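Local coordinates for F5/8 type C domain protein (Clostridium perfringens, PDB 7JRM) that probably binds carbohydrate through a family 51 module that forms part of ZmpB, an O-glycopeptidase directed at mucins, at residues A[351-356]-A[371-376]; A[376-381]-A[450-455]; A[143-148]-A[189-194]; A[81-86]-A[220-225]. All coordinates share one frame; numbering follows the deposited sequence.

In the fold
The four contacts fall into two pairs on opposite sides of the chain's centre, with centres about 67 to 77 Å apart from one pair to the other. Contacts 1 and 2 share strand 372-384 in one mixed sheet: the first sets it beside strand 350-352, the second beside strand 452-461, and the parallel backbone bonds are supplemented by asparagine, aspartate, glutamine and serine side chains. Contacts 3 and 4 belong to the carbohydrate-binding module, where antiparallel strands 145-152 and 215-224 are neighbours in one sheet. Contact 3 is mostly buried. Contacts 1, 2 and 4 are partly buried, and contact 4's charge network includes exposed E83. D147 and R224 connect the salt bridges of contacts 3 and 4.

Contact 1 (A[351-356]-A[371-376]); sequences LNMDYN and NTLNAQ
N352 and N374 lie side by side on one face of two parallel strands, their amide planes 14° apart. N374 ND2 gives N352 OD1 a short hydrogen bond of 2.5 Å that stays in the plane of the N374 amide. Both residues hold CG anti to the carbonyl carbon (chi1 -63° and -60°), which sends the two amides out in the same direction. The main chains add further bonds: L351 N to T372 O at 2.9 Å, N374 N to L351 O at 2.9 Å and M353 N to N374 O at 2.7 Å. Past the end of strand 350-352, Y355 N still reaches Q376 O at 3.1 Å, while the very short bond from Q376 N to D354 OD1 is doubtful in its length. The spacing of L351, M353 and N356 is consistent with a leucine-rich repeat, whose short parallel strand gives way here to a type II turn from M353 to N356. N356 is buried as the asparagine of such repeats is, its amide bonded to D354 O and to the backbones of L333 and V336 in the preceding turn. On the apolar face, L351 CB meets L373 CD1 at 3.9 Å. M353 CG, set between the backbone N and the carbonyl carbon, packs on A375 CB at 3.6 Å, and M353 SD approaches L373 CD1 at 4.1 Å. V358, L361 and L364 lie against M353 and L351 on this side.

Contact 2 (A[376-381]-A[450-455]); sequences QEQFIA and EGFSGV
S453 meets the corner at E377 with two acceptors. Its hydroxyl OG takes the N-H of E377 at 3.0 Å and its carbonyl O takes Q378 N at 2.8 Å. OG is in reach because chi1 of 79° places it between the backbone N and the carbonyl carbon. Parallel pairing then continues along strand 378-381: V455 N donates to Q378 O at 2.8 Å from well above the carbonyl plane, and I380 N reaches V455 O at 2.9 Å, this time in the plane. V455 O also receives the CA-H of F379, with CA 3.2 Å away. Between these bonds the chains come unusually close, since G454 has no side chain and its CA lies 3.1 Å from Q378 O.

On the buried face, Q378 crosses F452 at about a right angle, its CG 3.9 Å from ring atom CE1. A bend at chi2 (-75°) then turns the amide, which is held at both ends: NE2 bonds to M353 O, and OE1 accepts from V358 N. The F452 ring is backed by L361 and by the F447 ring. On the other face, F379 CD1 touches V455 CG1 at 4.2 Å.

The corner at 377 divides strand 372-384, and strand 452-461 bonds to both parts, through A375 before it and Q378 after it. Parallel strand 350-352 flanks the first part, whereas beyond strand 452-461 the antiparallel strand 440-449 follows, presenting F447 to I380 and both H444 and L446 to V455.

Contact 3 (A[143-148]-A[189-194]); sequences YDIFDT and RLVVDV
D147 OD2 is gripped by two arginines, R189 from the neighbouring strand and R224 from strand 215-224. R189 NH2 donates to it at 2.7 Å, on the syn side and close to the plane of the guanidinium. R189 NE meets D147 OD1 at 3.1 Å through the syn lone pair, giving a side-on, two-nitrogen salt bridge with the flat groups 33° apart. The R189 chain is extended from CG to NE, and its NH2 also bonds A15 O on strand 14-16. Two guanidinium partners would be expected to keep this buried carboxylate ionised. Alongside, V191 CG2 rests 3.4 Å from D147 OD1, while V191 CG1 packs on I145 CG2 at 3.7 Å.

The opposite face is mainly apolar. F146, with CG anti to the backbone N (chi1 171°), turns its ring edge to V192 CG2, 4.2 Å from CD2, and its CB meets V194 CG1 at 3.9 Å. The F146 ring lies against V168, I200 and L202. The pairs F146-V192 and T148-L190 each exchange two backbone hydrogen bonds, F146 N reaching V192 O at 2.8 Å. A face mixing the D147-R189 salt bridge with I145 and V191, and another packed on a second antiparallel sheet, suit the beta-sandwich of an NPCBM-type carbohydrate-binding module.

Contact 4 (A[81-86]-A[220-225]); sequences DKETQL and DAKFRN
R224 carries E83 OE2 over one face of its guanidinium, 3.3 Å above the plane and over its centre. Strands 83-85 and 221-224 pair antiparallel in a sheet of the NPCBM beta-sandwich, with E83, Q85, K222 and R224 on one face and T84 and F223 on the other. The flat groups of E83 and R224 are 51° apart and no N-H points at the oxygen, so charge alone joins them; R224 NE serves T80 OG1. The F223 ring has L86 CD1 over one face, toward the rim, in a CH-pi contact 3.9 Å from the ring centroid, and it also stacks with the Y143 ring. T84 and F223 exchange two backbone bonds, F223 N meeting T84 O at 2.8 Å, and L86 N bonds A221 O at 3.0 Å.

On the polar face, K222 leaves the backbone with CG between N and the carbonyl carbon (chi1 61°) and then runs extended. Its NZ reaches E83 OE1 at 3.0 Å, coming from above the carboxylate plane, and D220 OD2 at 3.2 Å. A water closes this network, accepting from K222 NZ at 3.2 Å and donating to E83 OE2.

Contact 1 (A[351-356]-A[371-376])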
loop_
_atom_site.group_PDB
_atom_site.type_symbol
_atom_site.label_atom_id
_atom_site.label_comp_id
_atom_site.label_asym_id
_atom_site.label_seq_id
_atom_site.Cartn_x
_atom_site.Cartn_y
_atom_site.Cartn_z
ATOM N N LEU A 351 15.428 -15.569 -27.866
ATOM C CA LEU A 351 14.978 -15.825 -29.231
ATOM C C LEU A 351 16.196 -15.822 -30.145
ATOM O O LEU A 351 16.813 -14.774 -30.359
ATOM C CB LEU A 351 13.953 -14.784 -29.681
ATOM C CG LEU A 351 13.253 -15.045 -31.016
ATOM C CD1 LEU A 351 12.841 -16.504 -31.138
ATOM C CD2 LEU A 351 12.047 -14.132 -31.177
ATOM N N ASN A 352 16.539 -16.992 -30.679
ATOM C CA ASN A 352 17.674 -17.149 -31.586
ATOM C C ASN A 352 17.126 -17.236 -33.007
ATOM O O ASN A 352 16.703 -18.303 -33.457
ATOM C CB ASN A 352 18.491 -18.385 -31.226
ATOM C CG ASN A 352 19.112 -18.292 -29.846
ATOM O OD1 ASN A 352 19.623 -17.244 -29.451
ATOM N ND2 ASN A 352 19.069 -19.392 -29.104
ATOM N N MET A 353 17.135 -16.109 -33.714
ATOM C CA MET A 353 16.582 -16.021 -35.061
ATOM C C MET A 353 17.577 -15.386 -36.020
ATOM O O MET A 353 17.202 -14.651 -36.938
ATOM C CB MET A 353 15.266 -15.246 -35.062
ATOM C CG MET A 353 15.362 -13.847 -34.475
ATOM S SD MET A 353 13.753 -13.060 -34.284
ATOM C CE MET A 353 13.670 -12.103 -35.792
ATOM N N ASP A 354 18.865 -15.656 -35.822
ATOM C CA ASP A 354 19.873 -15.178 -36.755
ATOM C C ASP A 354 19.706 -15.854 -38.111
ATOM O O ASP A 354 19.262 -17.002 -38.205
ATOM C CB ASP A 354 21.279 -15.436 -36.212
ATOM C CG ASP A 354 21.708 -14.408 -35.184
ATOM O OD1 ASP A 354 21.105 -13.316 -35.145
ATOM O OD2 ASP A 354 22.653 -14.690 -34.418
ATOM N N TYR A 355 20.062 -15.120 -39.167
ATOM C CA TYR A 355 20.006 -15.620 -40.542
ATOM C C TYR A 355 18.590 -16.037 -40.935
ATOM O O TYR A 355 18.388 -17.012 -41.661
ATOM C CB TYR A 355 20.988 -16.775 -40.755
ATOM C CG TYR A 355 22.312 -16.594 -40.051
ATOM C CD1 TYR A 355 22.645 -17.369 -38.947
ATOM C CD2 TYR A 355 23.232 -15.652 -40.491
ATOM C CE1 TYR A 355 23.855 -17.209 -38.300
ATOM C CE2 TYR A 355 24.445 -15.484 -39.850
ATOM C CZ TYR A 355 24.750 -16.265 -38.756
ATOM O OH TYR A 355 25.956 -16.101 -38.116
ATOM N N ASN A 356 17.599 -15.296 -40.451
ATOM C CA ASN A 356 16.212 -15.530 -40.811
ATOM C C ASN A 356 15.777 -14.485 -41.843
ATOM O O ASN A 356 16.614 -13.820 -42.463
ATOM C CB ASN A 356 15.345 -15.525 -39.546
ATOM C CG ASN A 356 15.251 -16.894 -38.898
ATOM O OD1 ASN A 356 14.211 -17.549 -38.953
ATOM N ND2 ASN A 356 16.342 -17.332 -38.281
ATOM N N ASN A 371 15.173 -10.896 -22.971
ATOM C CA ASN A 371 16.428 -10.190 -22.744
ATOM C C ASN A 371 17.532 -10.597 -23.710
ATOM O O ASN A 371 18.521 -9.866 -23.836
ATOM C CB ASN A 371 16.915 -10.415 -21.307
ATOM C CG ASN A 371 16.092 -9.654 -20.286
ATOM O OD1 ASN A 371 15.345 -8.738 -20.631
ATOM N ND2 ASN A 371 16.225 -10.031 -19.019
ATOM N N THR A 372 17.394 -11.734 -24.385
ATOM C CA THR A 372 18.387 -12.221 -25.341
ATOM C C THR A 372 17.710 -12.350 -26.701
ATOM O O THR A 372 16.947 -13.293 -26.935
ATOM C CB THR A 372 18.982 -13.553 -24.889
ATOM O OG1 THR A 372 19.595 -13.391 -23.604
ATOM C CG2 THR A 372 20.028 -14.033 -25.885
ATOM N N LEU A 373 17.987 -11.405 -27.594
ATOM C CA LEU A 373 17.424 -11.394 -28.941
ATOM C C LEU A 373 18.569 -11.444 -29.942
ATOM O O LEU A 373 19.324 -10.475 -30.080
ATOM C CB LEU A 373 16.552 -10.159 -29.162
ATOM C CG LEU A 373 15.939 -10.011 -30.557
ATOM C CD1 LEU A 373 14.986 -11.159 -30.851
ATOM C CD2 LEU A 373 15.228 -8.673 -30.690
ATOM N N ASN A 374 18.699 -12.571 -30.635
ATOM C CA ASN A 374 19.712 -12.764 -31.669
ATOM C C ASN A 374 18.990 -12.764 -33.016
ATOM O O ASN A 374 18.485 -13.794 -33.465
ATOM C CB ASN A 374 20.490 -14.058 -31.443
ATOM C CG ASN A 374 21.211 -14.079 -30.109
ATOM O OD1 ASN A 374 21.981 -13.172 -29.789
ATOM N ND2 ASN A 374 20.965 -15.119 -29.321
ATOM N N ALA A 375 18.948 -11.598 -33.655
ATOM C CA ALA A 375 18.257 -11.404 -34.926
ATOM C C ALA A 375 19.167 -10.694 -35.921
ATOM O O ALA A 375 18.772 -9.741 -36.597
ATOM C CB ALA A 375 16.964 -10.621 -34.727
ATOM N N GLN A 376 20.405 -11.162 -36.027
ATOM C CA GLN A 376 21.400 -10.518 -36.869
ATOM C C GLN A 376 21.455 -11.168 -38.246
ATOM O O GLN A 376 21.203 -12.366 -38.402
ATOM C CB GLN A 376 22.780 -10.578 -36.215
ATOM C CG GLN A 376 22.910 -9.741 -34.956
ATOM C CD GLN A 376 24.323 -9.237 -34.739
ATOM O OE1 GLN A 376 25.288 -9.990 -34.867
ATOM N NE2 GLN A 376 24.452 -7.957 -34.409
#

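Contact 2 (A[376-381]-A[450-455])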
loop_
_atom_site.group_PDB
_atom_site.type_symbol
_atom_site.label_atom_id
_atom_site.label_comp_id
_atom_site.label_asym_id
_atom_site.label_seq_id
_atom_site.Cartn_x
_atom_site.Cartn_y
_atom_site.Cartn_z
ATOM N N GLN A 376 20.405 -11.162 -36.027
ATOM C CA GLN A 376 21.400 -10.518 -36.869
ATOM C C GLN A 376 21.455 -11.168 -38.246
ATOM O O GLN A 376 21.203 -12.366 -38.402
ATOM C CB GLN A 376 22.780 -10.578 -36.215
ATOM C CG GLN A 376 22.910 -9.741 -34.956
ATOM C CD GLN A 376 24.323 -9.237 -34.739
ATOM O OE1 GLN A 376 25.288 -9.990 -34.867
ATOM N NE2 GLN A 376 24.452 -7.957 -34.409
ATOM N N GLU A 377 21.783 -10.351 -39.248
ATOM C CA GLU A 377 22.018 -10.802 -40.621
ATOM C C GLU A 377 20.779 -11.485 -41.206
ATOM O O GLU A 377 20.811 -12.638 -41.642
ATOM C CB GLU A 377 23.243 -11.720 -40.690
ATOM C CG GLU A 377 24.562 -10.995 -40.483
ATOM C CD GLU A 377 25.759 -11.919 -40.568
ATOM O OE1 GLU A 377 25.702 -12.902 -41.339
ATOM O OE2 GLU A 377 26.759 -11.665 -39.864
ATOM N N GLN A 378 19.678 -10.741 -41.213
ATOM C CA GLN A 378 18.469 -11.195 -41.877
ATOM C C GLN A 378 18.569 -10.952 -43.380
ATOM O O GLN A 378 19.406 -10.184 -43.860
ATOM C CB GLN A 378 17.240 -10.477 -41.316
ATOM C CG GLN A 378 17.154 -10.476 -39.799
ATOM C CD GLN A 378 16.742 -11.823 -39.241
ATOM O OE1 GLN A 378 15.677 -12.342 -39.571
ATOM N NE2 GLN A 378 17.586 -12.395 -38.390
ATOM N N PHE A 379 17.701 -11.629 -44.129
ATOM C CA PHE A 379 17.568 -11.391 -45.563
ATOM C C PHE A 379 16.098 -11.530 -45.928
ATOM O O PHE A 379 15.541 -12.629 -45.853
ATOM C CB PHE A 379 18.422 -12.352 -46.386
ATOM C CG PHE A 379 18.197 -12.229 -47.864
ATOM C CD1 PHE A 379 18.645 -11.116 -48.554
ATOM C CD2 PHE A 379 17.513 -13.213 -48.560
ATOM C CE1 PHE A 379 18.432 -10.992 -49.913
ATOM C CE2 PHE A 379 17.296 -13.095 -49.919
ATOM C CZ PHE A 379 17.755 -11.983 -50.595
ATOM N N ILE A 380 15.479 -10.428 -46.333
ATOM C CA ILE A 380 14.061 -10.391 -46.663
ATOM C C ILE A 380 13.954 -10.115 -48.157
ATOM O O ILE A 380 14.132 -8.977 -48.606
ATOM C CB ILE A 380 13.308 -9.342 -45.839
ATOM C CG1 ILE A 380 13.665 -9.476 -44.356
ATOM C CG2 ILE A 380 11.809 -9.482 -46.044
ATOM C CD1 ILE A 380 14.572 -8.377 -43.842
ATOM N N ALA A 381 13.667 -11.156 -48.933
ATOM C CA ALA A 381 13.425 -11.012 -50.366
ATOM C C ALA A 381 12.050 -10.385 -50.558
ATOM O O ALA A 381 11.027 -11.070 -50.502
ATOM C CB ALA A 381 13.523 -12.362 -51.065
ATOM N N GLU A 450 20.243 -2.763 -32.276
ATOM C CA GLU A 450 20.734 -3.586 -31.178
ATOM C C GLU A 450 20.300 -5.035 -31.363
ATOM O O GLU A 450 19.169 -5.402 -31.028
ATOM C CB GLU A 450 20.239 -3.044 -29.835
ATOM C CG GLU A 450 20.684 -3.861 -28.630
ATOM C CD GLU A 450 22.157 -4.222 -28.679
ATOM O OE1 GLU A 450 22.474 -5.387 -28.998
ATOM O OE2 GLU A 450 22.997 -3.341 -28.398
ATOM N N GLY A 451 21.192 -5.862 -31.905
ATOM C CA GLY A 451 20.905 -7.259 -32.140
ATOM C C GLY A 451 20.025 -7.550 -33.336
ATOM O O GLY A 451 19.694 -8.719 -33.567
ATOM N N PHE A 452 19.638 -6.533 -34.105
ATOM C CA PHE A 452 18.750 -6.700 -35.252
ATOM C C PHE A 452 19.401 -6.049 -36.465
ATOM O O PHE A 452 19.537 -4.823 -36.517
ATOM C CB PHE A 452 17.375 -6.090 -34.974
ATOM C CG PHE A 452 16.361 -6.361 -36.048
ATOM C CD1 PHE A 452 16.266 -7.614 -36.632
ATOM C CD2 PHE A 452 15.496 -5.365 -36.468
ATOM C CE1 PHE A 452 15.330 -7.865 -37.618
ATOM C CE2 PHE A 452 14.557 -5.610 -37.451
ATOM C CZ PHE A 452 14.475 -6.862 -38.028
ATOM N N SER A 453 19.798 -6.868 -37.436
ATOM C CA SER A 453 20.447 -6.377 -38.643
ATOM C C SER A 453 20.120 -7.313 -39.797
ATOM O O SER A 453 19.656 -8.438 -39.596
ATOM C CB SER A 453 21.965 -6.264 -38.457
ATOM O OG SER A 453 22.587 -7.531 -38.588
ATOM N N GLY A 454 20.365 -6.837 -41.011
ATOM C CA GLY A 454 20.141 -7.665 -42.181
ATOM C C GLY A 454 20.011 -6.819 -43.437
ATOM O O GLY A 454 20.448 -5.671 -43.479
ATOM N N VAL A 455 19.396 -7.426 -44.452
ATOM C CA VAL A 455 19.263 -6.823 -45.774
ATOM C C VAL A 455 17.863 -7.108 -46.301
ATOM O O VAL A 455 17.431 -8.264 -46.336
ATOM C CB VAL A 455 20.320 -7.364 -46.758
ATOM C CG1 VAL A 455 19.901 -7.100 -48.199
ATOM C CG2 VAL A 455 21.683 -6.759 -46.468
#

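Contact 3 (A[143-148]-A[189-194])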
loop_
_atom_site.group_PDB
_atom_site.type_symbol
_atom_site.label_atom_id
_atom_site.label_comp_id
_atom_site.label_asym_id
_atom_site.label_seq_id
_atom_site.Cartn_x
_atom_site.Cartn_y
_atom_site.Cartn_z
ATOM N N TYR A 143 -17.994 14.313 21.222
ATOM C CA TYR A 143 -16.796 13.551 21.534
ATOM C C TYR A 143 -17.166 12.202 22.137
ATOM O O TYR A 143 -18.236 12.035 22.729
ATOM C CB TYR A 143 -15.893 14.331 22.490
ATOM C CG TYR A 143 -15.336 15.602 21.887
ATOM C CD1 TYR A 143 -14.497 15.559 20.782
ATOM C CD2 TYR A 143 -15.655 16.846 22.419
ATOM C CE1 TYR A 143 -13.985 16.717 20.226
ATOM C CE2 TYR A 143 -15.148 18.010 21.869
ATOM C CZ TYR A 143 -14.314 17.940 20.773
ATOM O OH TYR A 143 -13.808 19.094 20.223
ATOM N N ASP A 144 -16.265 11.233 21.981
ATOM C CA ASP A 144 -16.507 9.855 22.388
ATOM C C ASP A 144 -15.722 9.448 23.625
ATOM O O ASP A 144 -16.289 8.854 24.548
ATOM C CB ASP A 144 -16.170 8.901 21.232
ATOM C CG ASP A 144 -17.001 9.167 19.992
ATOM O OD1 ASP A 144 -18.244 9.213 20.106
ATOM O OD2 ASP A 144 -16.411 9.329 18.903
ATOM N N ILE A 145 -14.427 9.751 23.672
ATOM C CA ILE A 145 -13.539 9.264 24.721
ATOM C C ILE A 145 -12.726 10.430 25.264
ATOM O O ILE A 145 -12.240 11.271 24.499
ATOM C CB ILE A 145 -12.609 8.149 24.192
ATOM C CG1 ILE A 145 -13.394 6.850 23.987
ATOM C CG2 ILE A 145 -11.431 7.919 25.131
ATOM C CD1 ILE A 145 -13.900 6.237 25.273
ATOM N N PHE A 146 -12.586 10.487 26.586
ATOM C CA PHE A 146 -11.680 11.416 27.245
ATOM C C PHE A 146 -10.500 10.641 27.817
ATOM O O PHE A 146 -10.691 9.677 28.564
ATOM C CB PHE A 146 -12.384 12.197 28.354
ATOM C CG PHE A 146 -11.448 13.005 29.205
ATOM C CD1 PHE A 146 -10.784 14.101 28.675
ATOM C CD2 PHE A 146 -11.219 12.664 30.527
ATOM C CE1 PHE A 146 -9.916 14.845 29.453
ATOM C CE2 PHE A 146 -10.354 13.406 31.309
ATOM C CZ PHE A 146 -9.700 14.498 30.770
ATOM N N ASP A 147 -9.289 11.069 27.469
ATOM C CA ASP A 147 -8.064 10.386 27.859
ATOM C C ASP A 147 -7.092 11.399 28.445
ATOM O O ASP A 147 -6.929 12.496 27.901
ATOM C CB ASP A 147 -7.433 9.673 26.654
ATOM C CG ASP A 147 -6.326 8.718 27.048
ATOM O OD1 ASP A 147 -6.128 8.497 28.261
ATOM O OD2 ASP A 147 -5.658 8.182 26.140
ATOM N N THR A 148 -6.445 11.032 29.550
ATOM C CA THR A 148 -5.556 11.964 30.229
ATOM C C THR A 148 -4.619 11.212 31.165
ATOM O O THR A 148 -4.937 10.119 31.641
ATOM C CB THR A 148 -6.345 13.015 31.023
ATOM O OG1 THR A 148 -5.445 13.999 31.548
ATOM C CG2 THR A 148 -7.099 12.364 32.176
ATOM N N ARG A 189 -3.475 6.955 34.509
ATOM C CA ARG A 189 -4.221 7.213 33.286
ATOM C C ARG A 189 -5.716 7.088 33.548
ATOM O O ARG A 189 -6.156 6.200 34.284
ATOM C CB ARG A 189 -3.805 6.245 32.177
ATOM C CG ARG A 189 -4.349 6.600 30.802
ATOM C CD ARG A 189 -3.765 5.696 29.728
ATOM N NE ARG A 189 -4.172 6.101 28.386
ATOM C CZ ARG A 189 -4.117 5.312 27.317
ATOM N NH1 ARG A 189 -3.669 4.069 27.429
ATOM N NH2 ARG A 189 -4.508 5.767 26.134
ATOM N N LEU A 190 -6.492 7.986 32.944
ATOM C CA LEU A 190 -7.946 7.974 33.049
ATOM C C LEU A 190 -8.534 8.017 31.648
ATOM O O LEU A 190 -8.295 8.972 30.902
ATOM C CB LEU A 190 -8.456 9.154 33.882
ATOM C CG LEU A 190 -7.994 9.225 35.340
ATOM C CD1 LEU A 190 -8.532 10.481 36.011
ATOM C CD2 LEU A 190 -8.419 7.981 36.107
ATOM N N VAL A 191 -9.296 6.986 31.293
ATOM C CA VAL A 191 -9.956 6.886 29.994
ATOM C C VAL A 191 -11.450 6.778 30.261
ATOM O O VAL A 191 -11.920 5.760 30.787
ATOM C CB VAL A 191 -9.448 5.690 29.179
ATOM C CG1 VAL A 191 -10.103 5.669 27.807
ATOM C CG2 VAL A 191 -7.933 5.742 29.048
ATOM N N VAL A 192 -12.198 7.818 29.900
ATOM C CA VAL A 192 -13.600 7.956 30.280
ATOM C C VAL A 192 -14.463 7.995 29.026
ATOM O O VAL A 192 -14.157 8.724 28.075
ATOM C CB VAL A 192 -13.832 9.214 31.135
ATOM C CG1 VAL A 192 -15.267 9.253 31.645
ATOM C CG2 VAL A 192 -12.847 9.258 32.291
ATOM N N ASP A 193 -15.542 7.216 29.035
ATOM C CA ASP A 193 -16.553 7.286 27.988
ATOM C C ASP A 193 -17.372 8.560 28.165
ATOM O O ASP A 193 -17.977 8.771 29.221
ATOM C CB ASP A 193 -17.449 6.051 28.050
ATOM C CG ASP A 193 -18.343 5.902 26.828
ATOM O OD1 ASP A 193 -18.508 6.881 26.071
ATOM O OD2 ASP A 193 -18.888 4.797 26.629
ATOM N N VAL A 194 -17.387 9.411 27.139
ATOM C CA VAL A 194 -18.132 10.664 27.197
ATOM C C VAL A 194 -19.106 10.733 26.028
ATOM O O VAL A 194 -19.471 11.822 25.570
ATOM C CB VAL A 194 -17.185 11.880 27.203
ATOM C CG1 VAL A 194 -16.316 11.874 28.452
ATOM C CG2 VAL A 194 -16.322 11.895 25.950
#

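Contact 4 (A[81-86]-A[220-225])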
loop_
_atom_site.group_PDB
_atom_site.type_symbol
_atom_site.label_atom_id
_atom_site.label_comp_id
_atom_site.label_asym_id
_atom_site.label_seq_id
_atom_site.Cartn_x
_atom_site.Cartn_y
_atom_site.Cartn_z
ATOM N N ASP A 81 -9.537 7.534 16.563
ATOM C CA ASP A 81 -8.771 8.123 15.472
ATOM C C ASP A 81 -8.391 9.569 15.778
ATOM O O ASP A 81 -7.321 9.829 16.337
ATOM C CB ASP A 81 -9.562 8.054 14.163
ATOM C CG ASP A 81 -8.743 8.491 12.962
ATOM O OD1 ASP A 81 -7.498 8.439 13.040
ATOM O OD2 ASP A 81 -9.344 8.886 11.941
ATOM N N LYS A 82 -9.258 10.510 15.412
ATOM C CA LYS A 82 -8.957 11.923 15.600
ATOM C C LYS A 82 -8.941 12.282 17.080
ATOM O O LYS A 82 -9.778 11.817 17.861
ATOM C CB LYS A 82 -9.980 12.788 14.865
ATOM C CG LYS A 82 -9.982 12.610 13.355
ATOM C CD LYS A 82 -8.572 12.629 12.788
ATOM C CE LYS A 82 -8.594 12.730 11.272
ATOM N NZ LYS A 82 -7.348 12.192 10.659
ATOM N N GLU A 83 -7.980 13.118 17.464
ATOM C CA GLU A 83 -7.835 13.563 18.841
ATOM C C GLU A 83 -7.817 15.084 18.893
ATOM O O GLU A 83 -7.361 15.749 17.959
ATOM C CB GLU A 83 -6.558 13.002 19.483
ATOM C CG GLU A 83 -6.525 11.485 19.563
ATOM C CD GLU A 83 -5.165 10.949 19.969
ATOM O OE1 GLU A 83 -4.240 11.762 20.175
ATOM O OE2 GLU A 83 -5.024 9.713 20.083
ATOM N N THR A 84 -8.325 15.625 19.998
ATOM C CA THR A 84 -8.373 17.064 20.225
ATOM C C THR A 84 -7.889 17.348 21.638
ATOM O O THR A 84 -8.519 16.915 22.608
ATOM C CB THR A 84 -9.789 17.616 20.029
ATOM O OG1 THR A 84 -10.277 17.246 18.734
ATOM C CG2 THR A 84 -9.789 19.133 20.155
ATOM N N GLN A 85 -6.776 18.065 21.751
ATOM C CA GLN A 85 -6.262 18.436 23.061
ATOM C C GLN A 85 -7.211 19.412 23.743
ATOM O O GLN A 85 -7.741 20.330 23.113
ATOM C CB GLN A 85 -4.870 19.057 22.933
ATOM C CG GLN A 85 -3.787 18.078 22.512
ATOM C CD GLN A 85 -3.284 17.234 23.667
ATOM O OE1 GLN A 85 -3.463 17.585 24.833
ATOM N NE2 GLN A 85 -2.647 16.113 23.348
ATOM N N LEU A 86 -7.434 19.200 25.043
ATOM C CA LEU A 86 -8.283 20.116 25.797
ATOM C C LEU A 86 -7.657 21.502 25.877
ATOM O O LEU A 86 -8.366 22.516 25.861
ATOM C CB LEU A 86 -8.541 19.560 27.199
ATOM C CG LEU A 86 -9.874 18.838 27.408
ATOM C CD1 LEU A 86 -10.006 17.655 26.461
ATOM C CD2 LEU A 86 -10.012 18.387 28.850
ATOM N N ASP A 220 -1.580 15.690 28.885
ATOM C CA ASP A 220 -2.011 15.127 27.604
ATOM C C ASP A 220 -3.520 14.903 27.563
ATOM O O ASP A 220 -4.007 14.027 26.844
ATOM C CB ASP A 220 -1.267 13.824 27.291
ATOM C CG ASP A 220 -0.938 13.679 25.818
ATOM O OD1 ASP A 220 -0.153 14.501 25.297
ATOM O OD2 ASP A 220 -1.459 12.738 25.181
ATOM N N ALA A 221 -4.268 15.690 28.337
ATOM C CA ALA A 221 -5.719 15.565 28.373
ATOM C C ALA A 221 -6.306 15.896 27.009
ATOM O O ALA A 221 -6.081 16.987 26.476
ATOM C CB ALA A 221 -6.300 16.483 29.446
ATOM N N LYS A 222 -7.058 14.955 26.445
ATOM C CA LYS A 222 -7.536 15.114 25.080
ATOM C C LYS A 222 -8.802 14.298 24.877
ATOM O O LYS A 222 -9.018 13.279 25.540
ATOM C CB LYS A 222 -6.468 14.687 24.068
ATOM C CG LYS A 222 -6.051 13.228 24.192
ATOM C CD LYS A 222 -4.896 12.897 23.261
ATOM C CE LYS A 222 -4.313 11.527 23.569
ATOM N NZ LYS A 222 -3.030 11.294 22.848
ATOM N N PHE A 223 -9.637 14.765 23.954
ATOM C CA PHE A 223 -10.764 13.981 23.478
ATOM C C PHE A 223 -10.302 13.041 22.373
ATOM O O PHE A 223 -9.352 13.328 21.642
ATOM C CB PHE A 223 -11.876 14.888 22.951
ATOM C CG PHE A 223 -12.639 15.608 24.026
ATOM C CD1 PHE A 223 -13.375 14.902 24.963
ATOM C CD2 PHE A 223 -12.630 16.992 24.093
ATOM C CE1 PHE A 223 -14.083 15.562 25.951
ATOM C CE2 PHE A 223 -13.336 17.658 25.079
ATOM C CZ PHE A 223 -14.064 16.941 26.010
ATOM N N ARG A 224 -10.980 11.901 22.261
ATOM C CA ARG A 224 -10.678 10.923 21.224
ATOM C C ARG A 224 -11.983 10.445 20.609
ATOM O O ARG A 224 -12.900 10.041 21.329
ATOM C CB ARG A 224 -9.884 9.737 21.784
ATOM C CG ARG A 224 -8.577 10.121 22.458
ATOM C CD ARG A 224 -7.937 8.925 23.142
ATOM N NE ARG A 224 -7.460 7.933 22.182
ATOM C CZ ARG A 224 -6.225 7.441 22.171
ATOM N NH1 ARG A 224 -5.876 6.543 21.262
ATOM N NH2 ARG A 224 -5.338 7.849 23.068
ATOM N N ASN A 225 -12.063 10.491 19.282
ATOM C CA ASN A 225 -13.276 10.145 18.560
ATOM C C ASN A 225 -13.080 8.866 17.757
ATOM O O ASN A 225 -11.982 8.576 17.273
ATOM C CB ASN A 225 -13.701 11.277 17.622
ATOM C CG ASN A 225 -14.506 12.346 18.329
ATOM O OD1 ASN A 225 -14.580 12.368 19.557
ATOM N ND2 ASN A 225 -15.118 13.236 17.558
HETATM O O HOH W 1 -12.244 10.338 14.306
HETATM O O HOH W 2 -2.727 9.029 20.632
#